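Local atomic coordinates of deoxyribodipyrimidine photo-lyase (Oryza sativa Japonica Group, PDB entry 3UMV), a protein that uses light and its FAD cofactor to split UV-induced cyclobutane pyrimidine dimers in DNA back into two separate pyrimidines. Residues A55-A60 with P204-V209. Sequence-based numbering, arbitrary orientation.
Sequences ALLHAA and PELPAV
With chi1 at -76°, Leu57 sets CG anti to its own carbonyl carbon, whereas Leu56 holds CG anti to the backbone N (chi1 176°); both isobutyl groups thereby reach the extended chain 204-209. Their host, helix 54-66, belongs to the Rossmann-like alpha/beta domain of the photolyase fold and links parallel strands 40-44 and 70-75. The loop lies alongside the helix: Leu56 touches Tyr42 and Val72 of the sheet as well as the loop, and Ala60 and Val209 both reach Leu70. Side chains meet across the segments carbon to carbon, so the contact is apolar packing, well away from the FAD site.

Leu206 is the wedge, and each branch has its own partner. Leu206 CD1 presses on Leu57 CD2 at 3.4 Å, tighter than normal van der Waals contact, as the two side chains cross obliquely. The same Leu206 CD1 lies 3.9 Å from Leu56 CG, where the side chains cross at about a right angle, while CD2 meets Leu56 alone. A nearly eclipsed chi1 (-119°) and the short methyl pair are consistent with a tight, somewhat strained fit.

Leu57 spans more of the loop than this: Leu57 CD1 meets Pro204 CD at 4.0 Å, and Leu57 CD2 lies 3.6 Å from Pro204 O, a carbon-oxygen contact without hydrogen bonding. An alanine here would remove CG and both methyls and would probably loosen the seat of Leu206 and the hold on Pro204.

The backbones approach nearest at Leu57 CA and Leu206 CA, 5.7 Å apart, with 6.0 Å between Ala60 CA and Pro207 CA. Ala60 CB points at the loop, touching Leu206 CG and, 3.8 Å away, Pro207 CD. At the far end, Val209 CG1, anti to its carbonyl carbon, sits 3.8 Å from Ala60 O.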
loop_
_atom_site.group_PDB
_atom_site.type_symbol
_atom_site.label_atom_id
_atom_site.label_comp_id
_atom_site.label_asym_id
_atom_site.label_seq_id
_atom_site.Cartn_x
_atom_site.Cartn_y
_atom_site.Cartn_z
ATOM N N ALA A 55 8.743 -11.331 7.587
ATOM C CA ALA A 55 8.241 -11.358 8.951
ATOM C C ALA A 55 7.890 -12.795 9.319
ATOM O O ALA A 55 8.241 -13.271 10.391
ATOM C CB ALA A 55 7.040 -10.443 9.102
ATOM N N LEU A 56 7.228 -13.499 8.402
ATOM C CA LEU A 56 6.895 -14.899 8.614
ATOM C C LEU A 56 8.170 -15.766 8.711
ATOM O O LEU A 56 8.286 -16.615 9.593
ATOM C CB LEU A 56 5.980 -15.404 7.493
ATOM C CG LEU A 56 5.645 -16.896 7.563
ATOM C CD1 LEU A 56 4.962 -17.203 8.886
ATOM C CD2 LEU A 56 4.775 -17.321 6.376
ATOM N N LEU A 57 9.124 -15.532 7.810
ATOM C CA LEU A 57 10.409 -16.243 7.820
ATOM C C LEU A 57 11.127 -16.056 9.153
ATOM O O LEU A 57 11.671 -17.008 9.715
ATOM C CB LEU A 57 11.300 -15.763 6.668
ATOM C CG LEU A 57 10.933 -16.287 5.279
ATOM C CD1 LEU A 57 11.631 -15.489 4.185
ATOM C CD2 LEU A 57 11.287 -17.756 5.179
ATOM N N HIS A 58 11.125 -14.828 9.661
ATOM C CA HIS A 58 11.737 -14.543 10.950
ATOM C C HIS A 58 11.046 -15.316 12.075
ATOM O O HIS A 58 11.704 -15.929 12.911
ATOM C CB HIS A 58 11.716 -13.044 11.245
ATOM C CG HIS A 58 12.430 -12.681 12.508
ATOM N ND1 HIS A 58 11.809 -12.044 13.563
ATOM C CD2 HIS A 58 13.709 -12.889 12.895
ATOM C CE1 HIS A 58 12.680 -11.864 14.541
ATOM N NE2 HIS A 58 13.841 -12.366 14.160
ATOM N N ALA A 59 9.716 -15.295 12.085
ATOM C CA ALA A 59 8.960 -16.027 13.096
ATOM C C ALA A 59 9.303 -17.518 13.035
ATOM O O ALA A 59 9.603 -18.122 14.051
ATOM C CB ALA A 59 7.451 -15.792 12.936
ATOM N N ALA A 60 9.256 -18.094 11.836
ATOM C CA ALA A 60 9.556 -19.510 11.636
ATOM C C ALA A 60 10.970 -19.817 12.087
ATOM O O ALA A 60 11.220 -20.862 12.672
ATOM C CB ALA A 60 9.386 -19.905 10.167
ATOM N N PRO A 204 14.650 -17.445 1.184
ATOM C CA PRO A 204 14.725 -18.885 1.445
ATOM C C PRO A 204 13.322 -19.432 1.691
ATOM O O PRO A 204 12.373 -18.653 1.812
ATOM C CB PRO A 204 15.548 -18.958 2.733
ATOM C CG PRO A 204 15.226 -17.686 3.449
ATOM C CD PRO A 204 14.976 -16.639 2.373
ATOM N N GLU A 205 13.195 -20.753 1.754
ATOM C CA GLU A 205 11.935 -21.384 2.123
ATOM C C GLU A 205 11.780 -21.338 3.638
ATOM O O GLU A 205 12.771 -21.235 4.371
ATOM C CB GLU A 205 11.897 -22.843 1.649
ATOM C CG GLU A 205 11.850 -23.022 0.142
ATOM C CD GLU A 205 10.536 -22.565 -0.463
ATOM O OE1 GLU A 205 10.514 -22.269 -1.678
ATOM O OE2 GLU A 205 9.525 -22.507 0.271
ATOM N N LEU A 206 10.537 -21.420 4.101
ATOM C CA LEU A 206 10.257 -21.487 5.532
ATOM C C LEU A 206 10.967 -22.666 6.176
ATOM O O LEU A 206 10.834 -23.801 5.715
ATOM C CB LEU A 206 8.755 -21.612 5.791
ATOM C CG LEU A 206 8.121 -20.473 6.591
ATOM C CD1 LEU A 206 8.279 -19.172 5.843
ATOM C CD2 LEU A 206 6.652 -20.754 6.865
ATOM N N PRO A 207 11.723 -22.396 7.251
ATOM C CA PRO A 207 12.308 -23.452 8.082
ATOM C C PRO A 207 11.207 -24.360 8.609
ATOM O O PRO A 207 10.109 -23.882 8.899
ATOM C CB PRO A 207 12.925 -22.674 9.249
ATOM C CG PRO A 207 13.183 -21.304 8.705
ATOM C CD PRO A 207 12.060 -21.046 7.743
ATOM N N ALA A 208 11.484 -25.650 8.732
ATOM C CA ALA A 208 10.497 -26.560 9.292
ATOM C C ALA A 208 10.326 -26.256 10.777
ATOM O O ALA A 208 11.280 -25.866 11.453
ATOM C CB ALA A 208 10.918 -28.007 9.082
ATOM N N VAL A 209 9.105 -26.427 11.273
ATOM C CA VAL A 209 8.809 -26.214 12.683
ATOM C C VAL A 209 8.015 -27.404 13.214
ATOM O O VAL A 209 7.328 -28.086 12.451
ATOM C CB VAL A 209 7.996 -24.922 12.909
ATOM C CG1 VAL A 209 8.784 -23.707 12.442
ATOM C CG2 VAL A 209 6.666 -25.003 12.188
#